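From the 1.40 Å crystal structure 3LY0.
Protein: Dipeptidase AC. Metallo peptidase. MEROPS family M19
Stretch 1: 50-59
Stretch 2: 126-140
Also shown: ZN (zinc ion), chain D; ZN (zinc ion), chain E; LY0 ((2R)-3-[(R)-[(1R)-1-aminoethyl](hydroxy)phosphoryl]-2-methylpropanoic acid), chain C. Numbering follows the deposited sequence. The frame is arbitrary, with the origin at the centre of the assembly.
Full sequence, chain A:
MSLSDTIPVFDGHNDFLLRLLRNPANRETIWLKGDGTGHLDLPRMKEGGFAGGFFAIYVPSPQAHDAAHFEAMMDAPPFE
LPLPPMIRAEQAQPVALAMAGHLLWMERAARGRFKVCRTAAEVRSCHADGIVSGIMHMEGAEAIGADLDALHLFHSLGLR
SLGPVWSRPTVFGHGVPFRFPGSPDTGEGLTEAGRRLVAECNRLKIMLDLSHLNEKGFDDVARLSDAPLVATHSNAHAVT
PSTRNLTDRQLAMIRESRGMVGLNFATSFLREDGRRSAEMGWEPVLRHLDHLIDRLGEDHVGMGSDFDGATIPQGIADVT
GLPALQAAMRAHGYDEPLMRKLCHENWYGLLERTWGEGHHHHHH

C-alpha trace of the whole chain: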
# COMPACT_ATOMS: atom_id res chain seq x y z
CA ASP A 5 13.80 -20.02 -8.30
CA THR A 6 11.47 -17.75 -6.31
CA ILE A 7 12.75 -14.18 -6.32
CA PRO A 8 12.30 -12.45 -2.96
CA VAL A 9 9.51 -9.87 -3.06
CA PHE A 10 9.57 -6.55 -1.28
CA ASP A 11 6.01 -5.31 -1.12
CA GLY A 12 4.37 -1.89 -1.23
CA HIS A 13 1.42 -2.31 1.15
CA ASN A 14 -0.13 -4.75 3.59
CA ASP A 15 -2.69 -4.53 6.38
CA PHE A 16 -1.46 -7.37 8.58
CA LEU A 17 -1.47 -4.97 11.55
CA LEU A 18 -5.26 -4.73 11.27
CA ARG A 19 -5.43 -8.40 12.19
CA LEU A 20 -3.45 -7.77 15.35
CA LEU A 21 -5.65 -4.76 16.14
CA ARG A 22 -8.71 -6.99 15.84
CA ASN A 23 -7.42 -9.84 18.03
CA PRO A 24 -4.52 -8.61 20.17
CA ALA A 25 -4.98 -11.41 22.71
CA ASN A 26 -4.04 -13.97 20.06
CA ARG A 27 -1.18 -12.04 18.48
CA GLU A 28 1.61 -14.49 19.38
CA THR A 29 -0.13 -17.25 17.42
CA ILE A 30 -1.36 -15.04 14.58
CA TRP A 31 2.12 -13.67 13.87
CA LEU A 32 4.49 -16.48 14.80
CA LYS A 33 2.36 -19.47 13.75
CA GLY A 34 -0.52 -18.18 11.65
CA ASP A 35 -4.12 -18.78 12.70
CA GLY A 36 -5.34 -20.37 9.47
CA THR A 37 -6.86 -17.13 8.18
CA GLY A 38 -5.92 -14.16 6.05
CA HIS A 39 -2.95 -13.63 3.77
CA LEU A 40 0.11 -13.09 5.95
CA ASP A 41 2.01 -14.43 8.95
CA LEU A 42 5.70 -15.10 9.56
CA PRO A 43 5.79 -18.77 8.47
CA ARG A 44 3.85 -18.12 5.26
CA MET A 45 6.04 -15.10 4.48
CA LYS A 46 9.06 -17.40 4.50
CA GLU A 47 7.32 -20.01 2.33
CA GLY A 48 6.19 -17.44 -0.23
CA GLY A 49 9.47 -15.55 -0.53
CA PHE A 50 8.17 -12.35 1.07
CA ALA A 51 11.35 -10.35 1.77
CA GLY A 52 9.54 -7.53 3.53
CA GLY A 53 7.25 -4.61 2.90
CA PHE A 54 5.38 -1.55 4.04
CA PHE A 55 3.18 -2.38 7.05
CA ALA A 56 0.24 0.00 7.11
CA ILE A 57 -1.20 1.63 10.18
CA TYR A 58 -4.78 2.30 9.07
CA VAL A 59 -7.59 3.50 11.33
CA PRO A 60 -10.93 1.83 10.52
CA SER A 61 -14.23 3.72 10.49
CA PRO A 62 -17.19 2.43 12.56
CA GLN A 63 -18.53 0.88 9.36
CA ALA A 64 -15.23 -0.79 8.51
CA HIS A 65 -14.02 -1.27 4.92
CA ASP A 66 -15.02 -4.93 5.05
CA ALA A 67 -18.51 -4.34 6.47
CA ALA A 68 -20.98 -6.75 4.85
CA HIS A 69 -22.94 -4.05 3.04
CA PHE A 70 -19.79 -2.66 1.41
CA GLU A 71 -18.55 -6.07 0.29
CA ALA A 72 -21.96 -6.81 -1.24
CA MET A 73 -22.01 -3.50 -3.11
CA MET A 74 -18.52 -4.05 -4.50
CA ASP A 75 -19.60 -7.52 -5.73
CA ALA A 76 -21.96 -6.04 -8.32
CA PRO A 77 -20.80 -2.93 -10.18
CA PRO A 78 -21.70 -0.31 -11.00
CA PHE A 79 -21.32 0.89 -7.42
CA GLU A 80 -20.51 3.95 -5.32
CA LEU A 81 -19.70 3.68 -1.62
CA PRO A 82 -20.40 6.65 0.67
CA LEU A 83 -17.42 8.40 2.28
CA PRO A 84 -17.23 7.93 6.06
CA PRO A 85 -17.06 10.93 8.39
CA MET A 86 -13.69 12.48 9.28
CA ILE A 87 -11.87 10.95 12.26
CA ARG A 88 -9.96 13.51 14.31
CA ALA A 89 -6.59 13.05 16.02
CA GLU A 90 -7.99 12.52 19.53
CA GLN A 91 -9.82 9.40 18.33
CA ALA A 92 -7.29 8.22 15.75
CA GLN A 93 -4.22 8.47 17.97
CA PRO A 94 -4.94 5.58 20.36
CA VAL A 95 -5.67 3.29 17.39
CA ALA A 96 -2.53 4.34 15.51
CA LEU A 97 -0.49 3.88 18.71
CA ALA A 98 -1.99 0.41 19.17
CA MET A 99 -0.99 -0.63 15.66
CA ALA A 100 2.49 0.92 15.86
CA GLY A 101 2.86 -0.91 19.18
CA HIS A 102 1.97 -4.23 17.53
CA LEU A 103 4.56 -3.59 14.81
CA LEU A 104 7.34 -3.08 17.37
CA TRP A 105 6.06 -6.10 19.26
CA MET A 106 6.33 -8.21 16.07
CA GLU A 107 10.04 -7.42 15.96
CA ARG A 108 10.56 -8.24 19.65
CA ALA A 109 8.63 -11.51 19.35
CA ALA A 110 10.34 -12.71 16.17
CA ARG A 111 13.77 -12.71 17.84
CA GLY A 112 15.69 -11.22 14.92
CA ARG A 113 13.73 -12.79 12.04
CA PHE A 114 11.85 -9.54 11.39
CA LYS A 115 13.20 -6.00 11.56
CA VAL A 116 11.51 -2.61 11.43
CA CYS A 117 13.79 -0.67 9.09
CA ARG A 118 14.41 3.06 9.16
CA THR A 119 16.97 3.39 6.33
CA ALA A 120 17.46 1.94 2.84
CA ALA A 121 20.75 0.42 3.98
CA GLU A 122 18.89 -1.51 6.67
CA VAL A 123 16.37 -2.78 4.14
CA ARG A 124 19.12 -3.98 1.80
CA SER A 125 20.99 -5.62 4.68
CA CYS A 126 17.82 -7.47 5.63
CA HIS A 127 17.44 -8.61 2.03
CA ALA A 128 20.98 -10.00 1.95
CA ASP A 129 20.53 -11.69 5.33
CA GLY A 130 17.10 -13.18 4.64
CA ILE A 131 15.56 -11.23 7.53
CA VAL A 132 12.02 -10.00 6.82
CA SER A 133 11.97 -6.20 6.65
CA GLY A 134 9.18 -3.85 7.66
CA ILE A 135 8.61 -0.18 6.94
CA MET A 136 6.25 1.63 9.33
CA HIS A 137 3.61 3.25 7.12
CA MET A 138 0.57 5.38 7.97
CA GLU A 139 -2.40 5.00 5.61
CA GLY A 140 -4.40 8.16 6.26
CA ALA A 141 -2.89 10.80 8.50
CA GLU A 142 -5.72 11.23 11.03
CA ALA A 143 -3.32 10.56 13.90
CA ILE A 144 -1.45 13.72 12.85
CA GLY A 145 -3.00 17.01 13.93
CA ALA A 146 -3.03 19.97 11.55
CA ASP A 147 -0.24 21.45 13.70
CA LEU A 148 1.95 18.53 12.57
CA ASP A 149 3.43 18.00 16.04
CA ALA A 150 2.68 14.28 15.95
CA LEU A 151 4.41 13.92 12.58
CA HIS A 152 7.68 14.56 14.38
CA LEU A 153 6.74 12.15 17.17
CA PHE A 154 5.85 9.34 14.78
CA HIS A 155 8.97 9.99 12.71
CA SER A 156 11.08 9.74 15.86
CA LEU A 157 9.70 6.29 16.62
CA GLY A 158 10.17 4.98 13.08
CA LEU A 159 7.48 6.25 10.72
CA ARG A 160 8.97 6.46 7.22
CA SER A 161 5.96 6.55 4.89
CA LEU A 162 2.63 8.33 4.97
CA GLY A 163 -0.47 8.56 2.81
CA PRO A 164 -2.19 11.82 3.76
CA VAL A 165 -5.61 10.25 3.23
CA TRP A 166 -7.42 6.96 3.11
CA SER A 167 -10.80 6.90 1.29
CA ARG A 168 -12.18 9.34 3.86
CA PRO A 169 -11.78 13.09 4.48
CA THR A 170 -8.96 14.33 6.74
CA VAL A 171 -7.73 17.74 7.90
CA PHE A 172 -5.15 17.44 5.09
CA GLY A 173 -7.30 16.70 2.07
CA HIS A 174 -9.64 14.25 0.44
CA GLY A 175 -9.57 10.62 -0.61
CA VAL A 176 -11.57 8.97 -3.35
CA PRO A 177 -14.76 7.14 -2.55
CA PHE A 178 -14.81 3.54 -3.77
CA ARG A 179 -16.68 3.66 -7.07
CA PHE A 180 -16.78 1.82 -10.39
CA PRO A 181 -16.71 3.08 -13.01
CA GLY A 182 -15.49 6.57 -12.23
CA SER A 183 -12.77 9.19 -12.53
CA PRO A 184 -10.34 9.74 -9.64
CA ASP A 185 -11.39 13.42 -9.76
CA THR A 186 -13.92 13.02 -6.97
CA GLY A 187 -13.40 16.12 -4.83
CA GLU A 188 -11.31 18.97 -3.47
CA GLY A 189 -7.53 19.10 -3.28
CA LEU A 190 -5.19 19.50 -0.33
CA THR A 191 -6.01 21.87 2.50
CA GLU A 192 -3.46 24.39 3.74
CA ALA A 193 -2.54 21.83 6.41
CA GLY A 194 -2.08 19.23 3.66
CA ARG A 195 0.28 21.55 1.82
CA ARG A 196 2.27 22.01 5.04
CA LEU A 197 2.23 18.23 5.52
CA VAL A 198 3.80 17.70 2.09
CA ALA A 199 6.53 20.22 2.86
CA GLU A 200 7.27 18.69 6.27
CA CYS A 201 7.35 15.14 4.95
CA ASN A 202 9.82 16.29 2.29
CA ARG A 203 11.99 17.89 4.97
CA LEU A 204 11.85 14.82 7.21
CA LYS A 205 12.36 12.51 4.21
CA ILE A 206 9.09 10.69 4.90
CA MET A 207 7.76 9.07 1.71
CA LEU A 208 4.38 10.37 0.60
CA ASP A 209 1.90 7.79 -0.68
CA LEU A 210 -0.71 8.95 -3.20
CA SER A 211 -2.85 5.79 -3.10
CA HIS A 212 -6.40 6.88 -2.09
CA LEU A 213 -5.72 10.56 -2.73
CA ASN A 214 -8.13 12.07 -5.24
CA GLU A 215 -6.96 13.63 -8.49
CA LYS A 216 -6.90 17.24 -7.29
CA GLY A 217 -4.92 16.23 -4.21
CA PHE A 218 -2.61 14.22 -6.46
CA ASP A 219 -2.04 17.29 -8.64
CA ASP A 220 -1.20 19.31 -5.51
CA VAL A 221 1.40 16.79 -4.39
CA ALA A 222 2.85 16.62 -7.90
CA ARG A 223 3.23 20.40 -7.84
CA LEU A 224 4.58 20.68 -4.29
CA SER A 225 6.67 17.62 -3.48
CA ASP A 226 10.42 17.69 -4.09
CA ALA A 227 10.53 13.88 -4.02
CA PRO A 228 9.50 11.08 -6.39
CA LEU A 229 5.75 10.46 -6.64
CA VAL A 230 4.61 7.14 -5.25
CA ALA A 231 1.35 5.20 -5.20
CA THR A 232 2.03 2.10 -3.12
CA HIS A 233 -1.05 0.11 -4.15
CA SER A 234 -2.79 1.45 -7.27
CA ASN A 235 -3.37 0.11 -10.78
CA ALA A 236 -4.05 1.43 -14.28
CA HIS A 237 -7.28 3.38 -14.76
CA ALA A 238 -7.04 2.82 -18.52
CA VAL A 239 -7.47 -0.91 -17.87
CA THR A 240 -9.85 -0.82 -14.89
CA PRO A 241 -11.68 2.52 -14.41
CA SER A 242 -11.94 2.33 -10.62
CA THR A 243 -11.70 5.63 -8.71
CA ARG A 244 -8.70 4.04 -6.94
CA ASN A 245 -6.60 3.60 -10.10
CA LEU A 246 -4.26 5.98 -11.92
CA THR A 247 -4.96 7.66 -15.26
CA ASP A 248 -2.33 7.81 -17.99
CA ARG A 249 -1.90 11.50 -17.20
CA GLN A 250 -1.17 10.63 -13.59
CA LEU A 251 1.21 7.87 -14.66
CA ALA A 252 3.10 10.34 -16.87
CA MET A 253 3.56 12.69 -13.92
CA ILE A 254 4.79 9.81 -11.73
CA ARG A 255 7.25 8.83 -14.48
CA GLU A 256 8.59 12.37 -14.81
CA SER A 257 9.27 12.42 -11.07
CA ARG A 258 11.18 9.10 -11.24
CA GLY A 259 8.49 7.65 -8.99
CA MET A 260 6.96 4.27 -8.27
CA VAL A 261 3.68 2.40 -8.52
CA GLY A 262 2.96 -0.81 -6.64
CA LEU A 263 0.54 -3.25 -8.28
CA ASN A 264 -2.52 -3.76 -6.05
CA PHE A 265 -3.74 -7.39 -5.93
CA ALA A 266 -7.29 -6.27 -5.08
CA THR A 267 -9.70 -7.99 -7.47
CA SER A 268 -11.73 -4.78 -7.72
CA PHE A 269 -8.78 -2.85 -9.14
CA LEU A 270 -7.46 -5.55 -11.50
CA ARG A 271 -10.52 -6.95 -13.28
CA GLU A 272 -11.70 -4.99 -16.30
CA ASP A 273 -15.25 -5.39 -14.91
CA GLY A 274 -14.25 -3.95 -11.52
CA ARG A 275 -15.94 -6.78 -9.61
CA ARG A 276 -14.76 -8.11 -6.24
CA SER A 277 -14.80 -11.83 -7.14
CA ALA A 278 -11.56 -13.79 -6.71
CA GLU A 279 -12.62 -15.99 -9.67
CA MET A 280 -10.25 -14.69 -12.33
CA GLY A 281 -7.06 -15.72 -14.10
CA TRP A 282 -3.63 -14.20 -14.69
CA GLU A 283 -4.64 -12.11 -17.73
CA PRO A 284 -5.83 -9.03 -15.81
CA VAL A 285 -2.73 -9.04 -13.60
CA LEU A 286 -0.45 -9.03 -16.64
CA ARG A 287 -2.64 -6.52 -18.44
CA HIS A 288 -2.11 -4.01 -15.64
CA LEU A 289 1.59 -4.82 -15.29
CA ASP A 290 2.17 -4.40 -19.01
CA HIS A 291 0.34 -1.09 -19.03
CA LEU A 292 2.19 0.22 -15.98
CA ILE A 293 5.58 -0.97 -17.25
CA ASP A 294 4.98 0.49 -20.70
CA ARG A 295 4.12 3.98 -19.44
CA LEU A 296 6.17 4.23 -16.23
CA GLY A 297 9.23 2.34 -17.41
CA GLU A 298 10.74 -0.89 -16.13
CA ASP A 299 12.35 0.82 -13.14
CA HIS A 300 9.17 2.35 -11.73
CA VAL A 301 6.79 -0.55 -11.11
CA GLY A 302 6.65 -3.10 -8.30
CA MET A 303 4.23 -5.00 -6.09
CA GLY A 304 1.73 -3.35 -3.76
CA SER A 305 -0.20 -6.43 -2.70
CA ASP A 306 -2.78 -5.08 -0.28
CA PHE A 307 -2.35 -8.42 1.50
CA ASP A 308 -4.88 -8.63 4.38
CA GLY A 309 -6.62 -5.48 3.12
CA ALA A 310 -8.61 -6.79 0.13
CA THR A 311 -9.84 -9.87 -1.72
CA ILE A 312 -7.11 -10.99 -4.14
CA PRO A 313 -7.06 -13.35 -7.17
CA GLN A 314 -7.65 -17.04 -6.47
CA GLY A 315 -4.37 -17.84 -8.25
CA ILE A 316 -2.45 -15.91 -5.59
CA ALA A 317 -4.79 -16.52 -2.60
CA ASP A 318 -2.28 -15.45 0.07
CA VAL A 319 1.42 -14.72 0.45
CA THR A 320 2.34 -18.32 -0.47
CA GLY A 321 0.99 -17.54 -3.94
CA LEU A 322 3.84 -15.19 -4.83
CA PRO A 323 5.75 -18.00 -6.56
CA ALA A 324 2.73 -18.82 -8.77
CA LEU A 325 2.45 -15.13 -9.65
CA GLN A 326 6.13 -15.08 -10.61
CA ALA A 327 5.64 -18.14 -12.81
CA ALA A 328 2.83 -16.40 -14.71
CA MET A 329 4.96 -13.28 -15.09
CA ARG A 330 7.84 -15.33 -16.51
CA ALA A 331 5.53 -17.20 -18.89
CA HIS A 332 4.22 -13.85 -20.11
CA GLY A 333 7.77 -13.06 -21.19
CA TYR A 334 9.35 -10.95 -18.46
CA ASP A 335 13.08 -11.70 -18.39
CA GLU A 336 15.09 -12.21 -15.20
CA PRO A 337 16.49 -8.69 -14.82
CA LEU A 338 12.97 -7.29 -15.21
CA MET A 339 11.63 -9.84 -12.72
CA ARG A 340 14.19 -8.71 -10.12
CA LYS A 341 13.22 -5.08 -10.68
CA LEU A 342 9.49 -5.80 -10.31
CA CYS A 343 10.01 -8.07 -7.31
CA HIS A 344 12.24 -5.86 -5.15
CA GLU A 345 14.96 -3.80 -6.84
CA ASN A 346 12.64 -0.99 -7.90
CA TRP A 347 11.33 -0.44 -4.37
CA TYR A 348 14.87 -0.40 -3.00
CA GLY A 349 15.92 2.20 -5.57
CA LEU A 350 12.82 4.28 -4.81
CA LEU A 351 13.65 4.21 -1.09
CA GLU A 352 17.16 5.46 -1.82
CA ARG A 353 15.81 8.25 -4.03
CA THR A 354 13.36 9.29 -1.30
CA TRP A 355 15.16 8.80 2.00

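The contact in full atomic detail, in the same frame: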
# COMPACT_ATOMS: atom_id res chain seq x y z
N PHE A 50 8.46 -13.74 0.72
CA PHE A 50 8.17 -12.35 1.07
C PHE A 50 9.38 -11.82 1.82
O PHE A 50 9.63 -12.22 2.96
CB PHE A 50 6.90 -12.32 1.93
CG PHE A 50 6.44 -10.93 2.35
CD1 PHE A 50 5.53 -10.21 1.59
CD2 PHE A 50 6.90 -10.38 3.55
CE1 PHE A 50 5.08 -8.94 2.01
CE2 PHE A 50 6.46 -9.12 3.96
CZ PHE A 50 5.55 -8.41 3.19
N ALA A 51 10.14 -10.93 1.18
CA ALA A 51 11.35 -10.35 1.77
C ALA A 51 11.06 -9.26 2.81
O ALA A 51 11.87 -9.00 3.70
CB ALA A 51 12.26 -9.78 0.69
N GLY A 52 9.90 -8.64 2.68
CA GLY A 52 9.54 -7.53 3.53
C GLY A 52 8.56 -6.63 2.82
O GLY A 52 8.16 -6.88 1.68
N GLY A 53 8.17 -5.55 3.50
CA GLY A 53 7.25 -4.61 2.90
C GLY A 53 6.86 -3.46 3.80
O GLY A 53 7.33 -3.34 4.94
N PHE A 54 6.00 -2.61 3.26
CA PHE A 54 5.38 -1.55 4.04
C PHE A 54 4.22 -2.15 4.84
O PHE A 54 3.31 -2.77 4.25
CB PHE A 54 4.78 -0.47 3.13
CG PHE A 54 5.79 0.34 2.35
CD1 PHE A 54 6.06 1.66 2.70
CD2 PHE A 54 6.41 -0.18 1.22
CE1 PHE A 54 6.96 2.43 1.95
CE2 PHE A 54 7.29 0.58 0.47
CZ PHE A 54 7.57 1.88 0.83
N PHE A 55 4.24 -1.94 6.15
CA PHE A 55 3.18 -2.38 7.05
C PHE A 55 2.34 -1.17 7.44
O PHE A 55 2.80 -0.28 8.15
CB PHE A 55 3.79 -3.06 8.29
CG PHE A 55 4.33 -4.43 8.00
CD1 PHE A 55 3.61 -5.56 8.35
CD2 PHE A 55 5.55 -4.58 7.35
CE1 PHE A 55 4.09 -6.84 8.04
CE2 PHE A 55 6.03 -5.85 7.03
CZ PHE A 55 5.31 -6.97 7.39
N ALA A 56 1.11 -1.15 6.94
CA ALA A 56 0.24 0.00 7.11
C ALA A 56 -0.42 0.05 8.47
O ALA A 56 -0.97 -0.94 8.96
CB ALA A 56 -0.83 0.02 6.01
N ILE A 57 -0.37 1.25 9.05
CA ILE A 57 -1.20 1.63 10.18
C ILE A 57 -2.39 2.37 9.58
O ILE A 57 -2.23 3.45 9.01
CB ILE A 57 -0.43 2.56 11.12
CG1 ILE A 57 0.76 1.82 11.76
CG2 ILE A 57 -1.35 3.18 12.17
CD1 ILE A 57 1.77 2.73 12.40
N TYR A 58 -3.57 1.76 9.67
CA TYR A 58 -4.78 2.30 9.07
C TYR A 58 -5.88 2.26 10.11
O TYR A 58 -6.09 1.23 10.73
CB TYR A 58 -5.15 1.49 7.82
CG TYR A 58 -6.63 1.27 7.60
CD1 TYR A 58 -7.44 2.26 7.07
CD2 TYR A 58 -7.21 0.05 7.92
CE1 TYR A 58 -8.79 2.05 6.88
CE2 TYR A 58 -8.55 -0.18 7.72
CZ TYR A 58 -9.34 0.82 7.21
OH TYR A 58 -10.69 0.57 7.02
N VAL A 59 -6.56 3.39 10.31
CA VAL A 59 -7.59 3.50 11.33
C VAL A 59 -8.96 3.23 10.71
O VAL A 59 -9.42 4.00 9.87
CB VAL A 59 -7.58 4.91 11.98
CG1 VAL A 59 -8.72 5.05 12.99
CG2 VAL A 59 -6.24 5.17 12.64
N CYS A 126 18.81 -6.44 5.36
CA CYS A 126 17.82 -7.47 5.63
C CYS A 126 17.64 -8.40 4.44
O CYS A 126 17.53 -9.62 4.62
CB CYS A 126 16.47 -6.84 6.01
SG CYS A 126 16.43 -6.15 7.67
N HIS A 127 17.61 -7.83 3.24
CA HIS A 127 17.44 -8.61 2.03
C HIS A 127 18.58 -9.62 1.91
O HIS A 127 18.35 -10.81 1.70
CB HIS A 127 17.39 -7.70 0.80
CG HIS A 127 17.13 -8.42 -0.49
ND1 HIS A 127 15.89 -8.47 -1.08
CD2 HIS A 127 17.96 -9.15 -1.28
CE1 HIS A 127 15.97 -9.18 -2.19
NE2 HIS A 127 17.21 -9.61 -2.33
N ALA A 128 19.81 -9.13 2.06
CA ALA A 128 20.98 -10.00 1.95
C ALA A 128 20.99 -11.09 3.01
O ALA A 128 21.41 -12.23 2.74
CB ALA A 128 22.26 -9.18 2.01
N ASP A 129 20.50 -10.77 4.20
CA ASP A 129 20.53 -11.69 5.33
C ASP A 129 19.31 -12.61 5.43
O ASP A 129 19.26 -13.47 6.30
CB ASP A 129 20.70 -10.91 6.65
CG ASP A 129 22.08 -10.32 6.80
OD1 ASP A 129 22.98 -10.71 6.02
OD2 ASP A 129 22.27 -9.46 7.69
N GLY A 130 18.33 -12.41 4.56
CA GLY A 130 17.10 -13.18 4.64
C GLY A 130 16.26 -12.89 5.88
O GLY A 130 15.51 -13.74 6.35
N ILE A 131 16.39 -11.67 6.41
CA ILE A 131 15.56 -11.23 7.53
C ILE A 131 14.39 -10.43 6.95
O ILE A 131 14.60 -9.57 6.10
CB ILE A 131 16.36 -10.32 8.48
CG1 ILE A 131 17.59 -11.06 9.03
CG2 ILE A 131 15.46 -9.78 9.60
CD1 ILE A 131 18.55 -10.17 9.79
N VAL A 132 13.17 -10.72 7.37
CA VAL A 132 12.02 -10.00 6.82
C VAL A 132 12.06 -8.55 7.29
O VAL A 132 12.22 -8.27 8.48
CB VAL A 132 10.69 -10.66 7.23
CG1 VAL A 132 9.51 -9.85 6.70
CG2 VAL A 132 10.61 -12.09 6.69
N SER A 133 11.93 -7.62 6.33
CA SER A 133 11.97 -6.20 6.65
C SER A 133 10.57 -5.60 6.73
O SER A 133 9.63 -6.05 6.06
CB SER A 133 12.81 -5.45 5.62
OG SER A 133 12.32 -5.67 4.30
N GLY A 134 10.44 -4.57 7.56
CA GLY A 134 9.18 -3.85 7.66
C GLY A 134 9.41 -2.36 7.67
O GLY A 134 10.28 -1.87 8.38
N ILE A 135 8.63 -1.64 6.88
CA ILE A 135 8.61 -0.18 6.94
C ILE A 135 7.31 0.25 7.63
O ILE A 135 6.22 -0.16 7.21
CB ILE A 135 8.67 0.45 5.54
CG1 ILE A 135 9.97 0.05 4.83
CG2 ILE A 135 8.54 1.98 5.62
CD1 ILE A 135 10.04 0.52 3.39
N MET A 136 7.43 1.06 8.68
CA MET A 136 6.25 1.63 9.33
C MET A 136 5.61 2.70 8.44
O MET A 136 6.23 3.71 8.10
CB MET A 136 6.63 2.22 10.70
CG MET A 136 5.44 2.75 11.50
SD MET A 136 5.87 3.56 13.11
CE MET A 136 6.77 2.23 13.93
N HIS A 137 4.35 2.45 8.08
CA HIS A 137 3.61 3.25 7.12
C HIS A 137 2.30 3.68 7.75
O HIS A 137 1.67 2.89 8.46
CB HIS A 137 3.31 2.42 5.87
CG HIS A 137 2.38 3.09 4.90
ND1 HIS A 137 2.82 4.04 4.00
CD2 HIS A 137 1.05 2.95 4.70
CE1 HIS A 137 1.79 4.45 3.27
NE2 HIS A 137 0.71 3.80 3.68
N MET A 138 1.87 4.91 7.49
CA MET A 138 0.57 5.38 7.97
C MET A 138 -0.34 5.61 6.77
O MET A 138 -0.02 6.40 5.89
CB MET A 138 0.79 6.68 8.77
CG MET A 138 -0.46 7.32 9.38
SD MET A 138 -0.04 8.60 10.61
CE MET A 138 0.90 7.61 11.73
N GLU A 139 -1.46 4.90 6.72
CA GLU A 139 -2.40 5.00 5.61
C GLU A 139 -3.55 5.88 6.07
O GLU A 139 -4.48 5.40 6.71
CB GLU A 139 -2.93 3.61 5.24
CG GLU A 139 -3.99 3.63 4.14
CD GLU A 139 -4.32 2.24 3.61
OE1 GLU A 139 -4.18 1.26 4.35
OE2 GLU A 139 -4.71 2.13 2.44
N GLY A 140 -3.49 7.16 5.71
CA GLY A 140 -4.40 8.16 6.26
C GLY A 140 -3.73 8.78 7.46
O GLY A 140 -3.23 8.08 8.34
ZN ZN D . -4.40 -0.78 3.76
ZN ZN E . -5.53 1.10 0.81
P LY0 C . -7.08 -0.86 2.01
C1 LY0 C . -8.94 -1.10 4.09
N1 LY0 C . -6.55 -0.69 4.64
C2 LY0 C . -7.49 -1.33 3.73
C4 LY0 C . -7.96 -1.94 0.82
C5 LY0 C . -8.68 -1.23 -0.29
C6 LY0 C . -7.84 -0.17 -0.95
C7 LY0 C . -9.41 -2.14 -1.25
O31 LY0 C . -5.58 -0.99 1.90
O32 LY0 C . -7.46 0.65 1.80
O61 LY0 C . -8.44 0.73 -1.76
O62 LY0 C . -6.62 -0.09 -0.74
O HOH W 1 14.54 -9.61 3.29
O HOH W 2 -3.49 5.61 10.39
O HOH W 3 -6.11 5.93 8.87

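Parallel β-strands pair by a simple rule: one residue of a strand donates its NH and offers its C=O to the two residues that flank its partner, so the hydrogen bonds alternate in direction while side chains of paired residues fall on the same face of the sheet. The contact between residues 50-59 and 126-140 of this dipeptidase follows the rule closely. Ala-51 O accepts from Ser-133 N at 3.0 Å, Ser-133 O from Gly-53 N at 3.0 Å, and Gly-53 O from Ile-135 N at 2.9 Å. The ladder continues with Phe-55 N to Ile-135 O at 2.9 Å, His-137 N to Phe-55 O at 3.1 Å, Ile-57 N to His-137 O at 2.7 Å and Glu-139 N to Ile-57 O at 2.8 Å. Thus the odd-numbered residues of both strands carry the bonding. CA-H...O contacts supplement these bonds, as where Val-132 CA and Gly-134 CA each lie 3.3 Å from an oxygen, Ala-51 O and Gly-53 O respectively.

Two glycines leave room for particular neighbours. Gly-52 lies opposite Ser-133, their CA atoms 4.2 Å apart, and has phi 154°; a CB there would clash with Ser-133 OG and be jammed against the preceding carbonyl. At Gly-134 a CB would sit tightly against the Phe-55 ring, whose CD2 is 3.7 Å from Gly-134 CA.

Apolar packing differs on the two faces. On the face bearing Phe-54, Ile-135, Ala-56 and His-137, Ile-135 CD1 sits over the Phe-54 ring, 3.9 Å from its centroid and 13° off the normal, a CH-pi contact. Next along, Ala-56 CB meets the edge of the His-137 ring, 3.7 Å from His-137 CD2. On the other face, Ile-57 CD1 packs 3.8 Å from Met-136 CG, a diagonal contact between successive pairs on that face, since Met-136 is paired with Phe-55 and Ile-57 with Met-138.

Water extends the polar contact at the ends of the pairing. Water 1 lies 2.8 Å from both Ala-51 O and Ile-131 O, two carbonyls that cannot bond each other. Water 3 accepts from Val-59 N at 3.0 Å and lies 2.8 Å from Glu-139 O, joining the two stretches just beyond the last direct bond.

The ladder delivers Glu-139 to the metal site of this metallopeptidase. Its carboxylate spans both zinc ions: Glu-139 OE1 binds ZN of chain D and Glu-139 OE2 binds ZN of chain E, each at 2.1 Å. Tyr-58 CB lies 3.6 Å from Glu-139 OE1, while the Tyr-58 ring presents one face to N1 of the ligand LY0, with Tyr-58 CD2 3.4 Å from LY0 N1.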